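Local atomic coordinates of acetyl-CoA acetyltransferase (PDB entry 3SS6), a protein that probably catalyses the thiolase reaction, the reversible condensation of two acetyl-CoA molecules to acetoacetyl-CoA and free coenzyme A. Residues A[65-70]-A[84-89]; A[52-57]-A[80-85]. One frame throughout, in Å; residues are numbered along the deposited sequence.

Both interactions are buried and belong to one beta-alpha-beta unit of the thiolase N-terminal domain, in which strand 53-57, helix 68-75 and strand 83-88 follow one another. Interaction 1 fastens the start of the helix to the last of these strands, and its bonds are made mainly by side chains: an asparagine amide and a threonine hydroxyl. Interaction 2 pairs the two strands as parallel neighbours, so its bonds are mostly backbone to backbone, with one carboxylate-hydroxyl bond added. Gly84 and Tyr85 serve in both, Gly84 lying against helix 68-75 and the Tyr85 side chain on the potassium side of the sheet. Strand 83-88 is outermost within the chain, yet the second subunit reaches both contacts.

Interaction 1 of 2, residues A[65-70]-A[84-89]; sequences EANTAR and GYTIQR. With K (potassium ion), chain F.
This is a polar contact between a helix N-terminus and a sheet strand: the first turn of helix 68-75 sits against strand 83-88, buried near the subunit interface. Asn67, the N-cap, works in two directions. Its CG stands anti to the backbone N (chi1 -172°), which carries the amide across to the strand. There OD1 accepts the hydroxyl of Thr86, OG1 to OD1 2.9 Å, within the carbonyl plane, and also a weak but straight capping bond from Arg70 N. The other amide branch, ND2, donates to Gly84 O at 3.1 Å; the bond is straight at the hydrogen (166°), although ND2 lies above the plane of that carbonyl. Two strand partners thus fix the rotation of the amide.

Thr86 OG1, held beside its own backbone N, is both donor and acceptor: it donates to Asn67 OD1 and accepts from Ala69 N at 2.9 Å, nearly in line. One strand hydroxyl therefore satisfies an N-H of the first helical turn. Thr86 CG2 packs against Thr68, whose own hydroxyl bonds to His58. Ala69 CB comes close to Tyr85 O, 3.1 Å away, and Gly84, with no side chain, lets the helix come near, its CA 4.3 Å from the CA of Arg70. Tyr85 points to the other side of the sheet, where OH reaches potassium at 3.1 Å, a site shared with Ser100 and with Tyr85 and Ser100 of the second subunit. Thr86 and Gln88 pair with an antiparallel strand of that subunit. N-capping of the connecting helix is here combined with the beta-alpha-beta crossover of the thiolase fold.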
ATOM      1  N   GLU A  65     -17.725  -6.069  -3.402  1.00 13.61           N
ATOM      2  CA  GLU A  65     -19.070  -6.045  -3.947  1.00 13.67           C
ATOM      3  C   GLU A  65     -19.084  -7.222  -4.922  1.00 14.18           C
ATOM      4  O   GLU A  65     -19.316  -7.046  -6.112  1.00 17.62           O
ATOM      5  CB  GLU A  65     -19.365  -4.723  -4.652  1.00 13.34           C
ATOM      6  CG  GLU A  65     -19.447  -3.543  -3.699  1.00 12.27           C
ATOM      7  CD  GLU A  65     -19.900  -2.265  -4.372  1.00 14.85           C
ATOM      8  OE1 GLU A  65     -19.850  -2.194  -5.616  1.00 13.63           O
ATOM      9  OE2 GLU A  65     -20.306  -1.331  -3.652  1.00 14.98           O
ATOM     10  N   ALA A  66     -18.853  -8.421  -4.403  1.00 12.84           N
ATOM     11  CA  ALA A  66     -18.789  -9.637  -5.217  1.00 13.33           C
ATOM     12  C   ALA A  66     -20.088  -9.935  -5.935  1.00 13.06           C
ATOM     13  O   ALA A  66     -21.102 -10.000  -5.330  1.00 14.16           O
ATOM     14  CB  ALA A  66     -18.384 -10.793  -4.388  1.00 16.09           C
ATOM     15  N   ASN A  67     -19.982 -10.162  -7.224  1.00 13.17           N
ATOM     16  CA  ASN A  67     -21.133 -10.404  -8.066  1.00 12.01           C
ATOM     17  C   ASN A  67     -21.937  -9.110  -8.050  1.00 14.25           C
ATOM     18  O   ASN A  67     -22.887  -8.972  -7.381  1.00 13.65           O
ATOM     19  CB  ASN A  67     -21.996 -11.562  -7.635  1.00 13.86           C
ATOM     20  CG  ASN A  67     -23.055 -11.881  -8.664  1.00 14.30           C
ATOM     21  OD1 ASN A  67     -23.250 -11.130  -9.541  1.00 13.16           O
ATOM     22  ND2 ASN A  67     -23.703 -13.007  -8.522  1.00 12.95           N
ATOM     23  N   THR A  68     -21.488  -8.149  -8.826  1.00 11.79           N
ATOM     24  CA  THR A  68     -22.126  -6.871  -8.826  1.00 11.97           C
ATOM     25  C   THR A  68     -23.616  -6.905  -9.063  1.00 12.91           C
ATOM     26  O   THR A  68     -24.337  -6.191  -8.458  1.00 11.28           O
ATOM     27  CB  THR A  68     -21.547  -5.979  -9.959  1.00 10.97           C
ATOM     28  OG1 THR A  68     -20.151  -6.116 -10.022  1.00 13.18           O
ATOM     29  CG2 THR A  68     -21.943  -4.508  -9.803  1.00 13.45           C
ATOM     30  N   ALA A  69     -24.027  -7.776  -9.963  1.00 11.24           N
ATOM     31  CA  ALA A  69     -25.444  -7.890 -10.324  1.00 12.01           C
ATOM     32  C   ALA A  69     -26.328  -8.346  -9.155  1.00 13.12           C
ATOM     33  O   ALA A  69     -27.352  -7.727  -8.855  1.00 12.15           O
ATOM     34  CB  ALA A  69     -25.596  -8.842 -11.505  1.00 12.23           C
ATOM     35  N   ARG A  70     -25.932  -9.430  -8.494  1.00 12.13           N
ATOM     36  CA  ARG A  70     -26.713  -9.940  -7.373  1.00 11.57           C
ATOM     37  C   ARG A  70     -26.686  -8.936  -6.237  1.00 11.16           C
ATOM     38  O   ARG A  70     -27.707  -8.694  -5.584  1.00 12.18           O
ATOM     39  CB  ARG A  70     -26.165 -11.291  -6.900  1.00 12.64           C
ATOM     40  CG  ARG A  70     -26.716 -11.754  -5.552  1.00 12.93           C
ATOM     41  CD  ARG A  70     -28.231 -11.981  -5.565  1.00 14.32           C
ATOM     42  NE  ARG A  70     -28.617 -12.717  -4.355  1.00 14.12           N
ATOM     43  CZ  ARG A  70     -29.844 -13.157  -4.092  1.00 16.33           C
ATOM     44  NH1 ARG A  70     -30.828 -12.952  -4.959  1.00 17.35           N
ATOM     45  NH2 ARG A  70     -30.083 -13.821  -2.960  1.00 17.92           N
ATOM     46  N   GLY A  84     -28.758 -12.964  -9.850  1.00 14.15           N
ATOM     47  CA  GLY A  84     -28.037 -12.149 -10.808  1.00 12.33           C
ATOM     48  C   GLY A  84     -26.660 -12.715 -11.055  1.00 13.04           C
ATOM     49  O   GLY A  84     -26.160 -13.529 -10.272  1.00 11.86           O
ATOM     50  N   TYR A  85     -26.055 -12.292 -12.158  1.00 11.99           N
ATOM     51  CA  TYR A  85     -24.657 -12.607 -12.432  1.00 12.22           C
ATOM     52  C   TYR A  85     -24.033 -11.521 -13.264  1.00 12.03           C
ATOM     53  O   TYR A  85     -24.737 -10.704 -13.862  1.00 11.79           O
ATOM     54  CB  TYR A  85     -24.451 -13.992 -13.063  1.00 11.94           C
ATOM     55  CG  TYR A  85     -24.997 -14.260 -14.456  1.00 11.53           C
ATOM     56  CD1 TYR A  85     -24.148 -14.334 -15.551  1.00 11.65           C
ATOM     57  CD2 TYR A  85     -26.345 -14.524 -14.654  1.00 13.47           C
ATOM     58  CE1 TYR A  85     -24.633 -14.646 -16.825  1.00 12.08           C
ATOM     59  CE2 TYR A  85     -26.844 -14.827 -15.923  1.00 13.64           C
ATOM     60  CZ  TYR A  85     -25.977 -14.889 -17.000  1.00 15.28           C
ATOM     61  OH  TYR A  85     -26.459 -15.204 -18.248  1.00 15.04           O
ATOM     62  N   THR A  86     -22.703 -11.501 -13.257  1.00 11.96           N
ATOM     63  CA  THR A  86     -21.968 -10.360 -13.762  1.00 10.74           C
ATOM     64  C   THR A  86     -21.042 -10.812 -14.880  1.00 10.44           C
ATOM     65  O   THR A  86     -20.438 -11.899 -14.807  1.00 12.04           O
ATOM     66  CB  THR A  86     -21.210  -9.674 -12.596  1.00 12.21           C
ATOM     67  OG1 THR A  86     -22.137  -9.389 -11.537  1.00 11.40           O
ATOM     68  CG2 THR A  86     -20.584  -8.375 -13.041  1.00 12.09           C
ATOM     69  N   ILE A  87     -20.943  -9.990 -15.922  1.00 11.62           N
ATOM     70  CA  ILE A  87     -20.235 -10.376 -17.139  1.00 11.86           C
ATOM     71  C   ILE A  87     -19.056  -9.452 -17.449  1.00 11.55           C
ATOM     72  O   ILE A  87     -19.158  -8.227 -17.319  1.00 12.28           O
ATOM     73  CB  ILE A  87     -21.215 -10.406 -18.340  1.00 13.97           C
ATOM     74  CG1 ILE A  87     -22.144 -11.622 -18.201  1.00 13.89           C
ATOM     75  CG2 ILE A  87     -20.446 -10.442 -19.673  1.00 15.63           C
ATOM     76  CD1 ILE A  87     -23.174 -11.731 -19.310  1.00 17.93           C
ATOM     77  N   GLN A  88     -17.953 -10.062 -17.875  1.00 11.68           N
ATOM     78  CA  GLN A  88     -16.785  -9.306 -18.283  1.00 11.15           C
ATOM     79  C   GLN A  88     -16.421  -9.688 -19.717  1.00 14.07           C
ATOM     80  O   GLN A  88     -15.974 -10.796 -19.970  1.00 13.49           O
ATOM     81  CB  GLN A  88     -15.583  -9.588 -17.373  1.00 12.44           C
ATOM     82  CG  GLN A  88     -14.728  -8.361 -16.972  1.00 13.18           C
ATOM     83  CD  GLN A  88     -13.874  -7.807 -18.091  1.00 11.89           C
ATOM     84  OE1 GLN A  88     -13.959  -8.249 -19.231  1.00 13.38           O
ATOM     85  NE2 GLN A  88     -13.037  -6.825 -17.777  1.00 13.71           N
ATOM     86  N   ARG A  89     -16.640  -8.768 -20.650  1.00 11.72           N
ATOM     87  CA  ARG A  89     -16.251  -8.934 -22.052  1.00 11.16           C
ATOM     88  C   ARG A  89     -15.694  -7.574 -22.445  1.00 13.84           C
ATOM     89  O   ARG A  89     -16.006  -7.026 -23.478  1.00 13.84           O
ATOM     90  CB  ARG A  89     -17.354  -9.422 -23.016  1.00 13.62           C
ATOM     91  CG  ARG A  89     -16.727 -10.144 -24.225  1.00 14.39           C
ATOM     92  CD  ARG A  89     -17.601 -10.146 -25.478  1.00 14.73           C
ATOM     93  NE  ARG A  89     -18.643 -11.172 -25.582  1.00 15.80           N
ATOM     94  CZ  ARG A  89     -18.453 -12.429 -25.979  1.00 16.89           C
ATOM     95  NH1 ARG A  89     -17.238 -12.879 -26.248  1.00 15.23           N
ATOM     96  NH2 ARG A  89     -19.484 -13.255 -26.080  1.00 15.22           N
TER
HETATM   97  K     K F 395     -24.376 -15.844 -20.455  1.00 23.53           K

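Interaction 2 of 2, residues A[52-57]-A[80-85]; sequences DEVILG and DTVTGY. With K (potassium ion), chain F.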
ATOM      1  N   ASP A  52     -36.729 -12.322 -13.155  1.00 15.09           N
ATOM      2  CA  ASP A  52     -36.087 -13.624 -12.984  1.00 16.53           C
ATOM      3  C   ASP A  52     -34.566 -13.536 -12.760  1.00 23.08           C
ATOM      4  O   ASP A  52     -33.975 -14.398 -12.104  1.00 26.72           O
ATOM      5  CB  ASP A  52     -36.426 -14.517 -14.182  1.00 21.14           C
ATOM      6  CG  ASP A  52     -37.918 -14.832 -14.258  1.00 26.48           C
ATOM      7  OD1 ASP A  52     -38.495 -15.222 -13.221  1.00 29.39           O
ATOM      8  OD2 ASP A  52     -38.535 -14.658 -15.332  1.00 27.49           O
ATOM      9  N   GLU A  53     -33.934 -12.498 -13.298  1.00 15.47           N
ATOM     10  CA  GLU A  53     -32.483 -12.390 -13.253  1.00 14.32           C
ATOM     11  C   GLU A  53     -32.087 -10.943 -13.515  1.00 13.08           C
ATOM     12  O   GLU A  53     -32.747 -10.253 -14.286  1.00 13.90           O
ATOM     13  CB  GLU A  53     -31.883 -13.255 -14.363  1.00 15.48           C
ATOM     14  CG  GLU A  53     -30.382 -13.449 -14.316  1.00 18.98           C
ATOM     15  CD  GLU A  53     -30.006 -14.716 -13.581  1.00 19.15           C
ATOM     16  OE1 GLU A  53     -29.977 -15.796 -14.211  1.00 17.09           O
ATOM     17  OE2 GLU A  53     -29.743 -14.621 -12.371  1.00 17.61           O
ATOM     18  N   VAL A  54     -31.016 -10.499 -12.864  1.00 12.63           N
ATOM     19  CA  VAL A  54     -30.354  -9.237 -13.202  1.00 12.11           C
ATOM     20  C   VAL A  54     -28.991  -9.613 -13.762  1.00 13.37           C
ATOM     21  O   VAL A  54     -28.259 -10.363 -13.134  1.00 13.85           O
ATOM     22  CB  VAL A  54     -30.154  -8.350 -11.959  1.00 13.34           C
ATOM     23  CG1 VAL A  54     -29.281  -7.136 -12.282  1.00 13.60           C
ATOM     24  CG2 VAL A  54     -31.529  -7.911 -11.404  1.00 16.13           C
ATOM     25  N   ILE A  55     -28.659  -9.125 -14.953  1.00 10.84           N
ATOM     26  CA  ILE A  55     -27.354  -9.427 -15.545  1.00 10.11           C
ATOM     27  C   ILE A  55     -26.652  -8.119 -15.856  1.00 11.05           C
ATOM     28  O   ILE A  55     -27.191  -7.286 -16.586  1.00 12.46           O
ATOM     29  CB  ILE A  55     -27.504 -10.235 -16.853  1.00 12.62           C
ATOM     30  CG1 ILE A  55     -28.422 -11.430 -16.623  1.00 13.70           C
ATOM     31  CG2 ILE A  55     -26.118 -10.702 -17.357  1.00 12.40           C
ATOM     32  CD1 ILE A  55     -28.615 -12.285 -17.875  1.00 13.23           C
ATOM     33  N   LEU A  56     -25.474  -7.908 -15.274  1.00 11.23           N
ATOM     34  CA  LEU A  56     -24.734  -6.666 -15.495  1.00 12.20           C
ATOM     35  C   LEU A  56     -23.357  -6.905 -16.090  1.00 10.76           C
ATOM     36  O   LEU A  56     -22.609  -7.784 -15.629  1.00 11.47           O
ATOM     37  CB  LEU A  56     -24.543  -5.895 -14.180  1.00 12.29           C
ATOM     38  CG  LEU A  56     -25.792  -5.323 -13.505  1.00 11.70           C
ATOM     39  CD1 LEU A  56     -25.373  -4.546 -12.266  1.00 12.97           C
ATOM     40  CD2 LEU A  56     -26.522  -4.420 -14.486  1.00 12.17           C
ATOM     41  N   GLY A  57     -22.972  -6.048 -17.027  1.00 10.58           N
ATOM     42  CA  GLY A  57     -21.638  -6.079 -17.590  1.00 10.20           C
ATOM     43  C   GLY A  57     -20.827  -5.151 -16.690  1.00 12.26           C
ATOM     44  O   GLY A  57     -21.292  -4.070 -16.349  1.00 14.36           O
ATOM     45  N   ASP A  80     -35.266 -11.707  -2.486  1.00 19.96           N
ATOM     46  CA  ASP A  80     -34.143 -12.643  -2.500  1.00 21.05           C
ATOM     47  C   ASP A  80     -34.201 -13.603  -3.674  1.00 18.60           C
ATOM     48  O   ASP A  80     -33.190 -14.216  -4.021  1.00 17.65           O
ATOM     49  CB  ASP A  80     -34.119 -13.485  -1.223  1.00 24.74           C
ATOM     50  CG  ASP A  80     -33.790 -12.684   0.003  1.00 28.02           C
ATOM     51  OD1 ASP A  80     -33.245 -11.567  -0.125  1.00 27.47           O
ATOM     52  OD2 ASP A  80     -34.072 -13.195   1.112  1.00 29.10           O
ATOM     53  N   THR A  81     -35.384 -13.778  -4.247  1.00 19.30           N
ATOM     54  CA  THR A  81     -35.558 -14.680  -5.381  1.00 19.28           C
ATOM     55  C   THR A  81     -34.954 -14.132  -6.661  1.00 19.08           C
ATOM     56  O   THR A  81     -34.749 -14.875  -7.620  1.00 22.28           O
ATOM     57  CB  THR A  81     -37.047 -14.954  -5.647  1.00 24.62           C
ATOM     58  OG1 THR A  81     -37.760 -13.708  -5.668  1.00 25.66           O
ATOM     59  CG2 THR A  81     -37.617 -15.848  -4.551  1.00 26.29           C
ATOM     60  N   VAL A  82     -34.690 -12.830  -6.686  1.00 17.78           N
ATOM     61  CA  VAL A  82     -34.149 -12.198  -7.887  1.00 15.86           C
ATOM     62  C   VAL A  82     -32.644 -12.394  -7.910  1.00 18.27           C
ATOM     63  O   VAL A  82     -31.897 -11.677  -7.241  1.00 17.44           O
ATOM     64  CB  VAL A  82     -34.482 -10.703  -7.941  1.00 17.73           C
ATOM     65  CG1 VAL A  82     -33.895 -10.067  -9.193  1.00 18.52           C
ATOM     66  CG2 VAL A  82     -35.996 -10.502  -7.906  1.00 18.40           C
ATOM     67  N   THR A  83     -32.206 -13.385  -8.675  1.00 15.49           N
ATOM     68  CA  THR A  83     -30.791 -13.719  -8.739  1.00 13.10           C
ATOM     69  C   THR A  83     -30.073 -12.818  -9.734  1.00 15.82           C
ATOM     70  O   THR A  83     -30.699 -12.011 -10.401  1.00 15.79           O
ATOM     71  CB  THR A  83     -30.604 -15.203  -9.116  1.00 14.62           C
ATOM     72  OG1 THR A  83     -31.264 -15.473 -10.364  1.00 15.02           O
ATOM     73  CG2 THR A  83     -31.234 -16.094  -8.043  1.00 15.54           C
ATOM     74  N   GLY A  84     -28.758 -12.964  -9.850  1.00 14.15           N
ATOM     75  CA  GLY A  84     -28.037 -12.149 -10.808  1.00 12.33           C
ATOM     76  C   GLY A  84     -26.660 -12.715 -11.055  1.00 13.04           C
ATOM     77  O   GLY A  84     -26.160 -13.529 -10.272  1.00 11.86           O
ATOM     78  N   TYR A  85     -26.055 -12.292 -12.158  1.00 11.99           N
ATOM     79  CA  TYR A  85     -24.657 -12.607 -12.432  1.00 12.22           C
ATOM     80  C   TYR A  85     -24.033 -11.521 -13.264  1.00 12.03           C
ATOM     81  O   TYR A  85     -24.737 -10.704 -13.862  1.00 11.79           O
ATOM     82  CB  TYR A  85     -24.451 -13.992 -13.063  1.00 11.94           C
ATOM     83  CG  TYR A  85     -24.997 -14.260 -14.456  1.00 11.53           C
ATOM     84  CD1 TYR A  85     -24.148 -14.334 -15.551  1.00 11.65           C
ATOM     85  CD2 TYR A  85     -26.345 -14.524 -14.654  1.00 13.47           C
ATOM     86  CE1 TYR A  85     -24.633 -14.646 -16.825  1.00 12.08           C
ATOM     87  CE2 TYR A  85     -26.844 -14.827 -15.923  1.00 13.64           C
ATOM     88  CZ  TYR A  85     -25.977 -14.889 -17.000  1.00 15.28           C
ATOM     89  OH  TYR A  85     -26.459 -15.204 -18.248  1.00 15.04           O
TER
HETATM   90  K     K F 395     -24.376 -15.844 -20.455  1.00 23.53           K
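Thr83 OG1 donates to Glu53 OE2 at 2.7 Å, meeting the carboxylate from above its plane. Glu53 leaves with CG anti to the backbone N and then bends at chi2 (94°), which swings its end back over the neighbouring strand; OE2 is also in a salt bridge with Arg89 of the second subunit, and OE1 takes Gln104 NE2. These partners would probably favour the ionised carboxylate. The backbones form a parallel ladder. Val54 N donates to Thr83 O at 2.9 Å. Tyr85 N donates to Val54 O almost along the C=O axis, and Leu56 N to Tyr85 O at 3.2 Å.

Packing follows on both faces. Ile55 CG2 makes a CH-pi contact over the Tyr85 ring, 4.2 Å from its centroid, while CD1 lies alongside at 3.6 Å from Tyr85 OH. The Glu53 carboxylate stands at the ring edge, nearly perpendicular to it. On the opposite face Val54 CG2 touches Val82 CG1 at 3.9 Å. Helices 68-75 and 29-43 cover Val54 on that face, helix 93-107 lies over Ile55 and Tyr85 on the first, and strand 112-120 continues the sheet beyond strand 53-57.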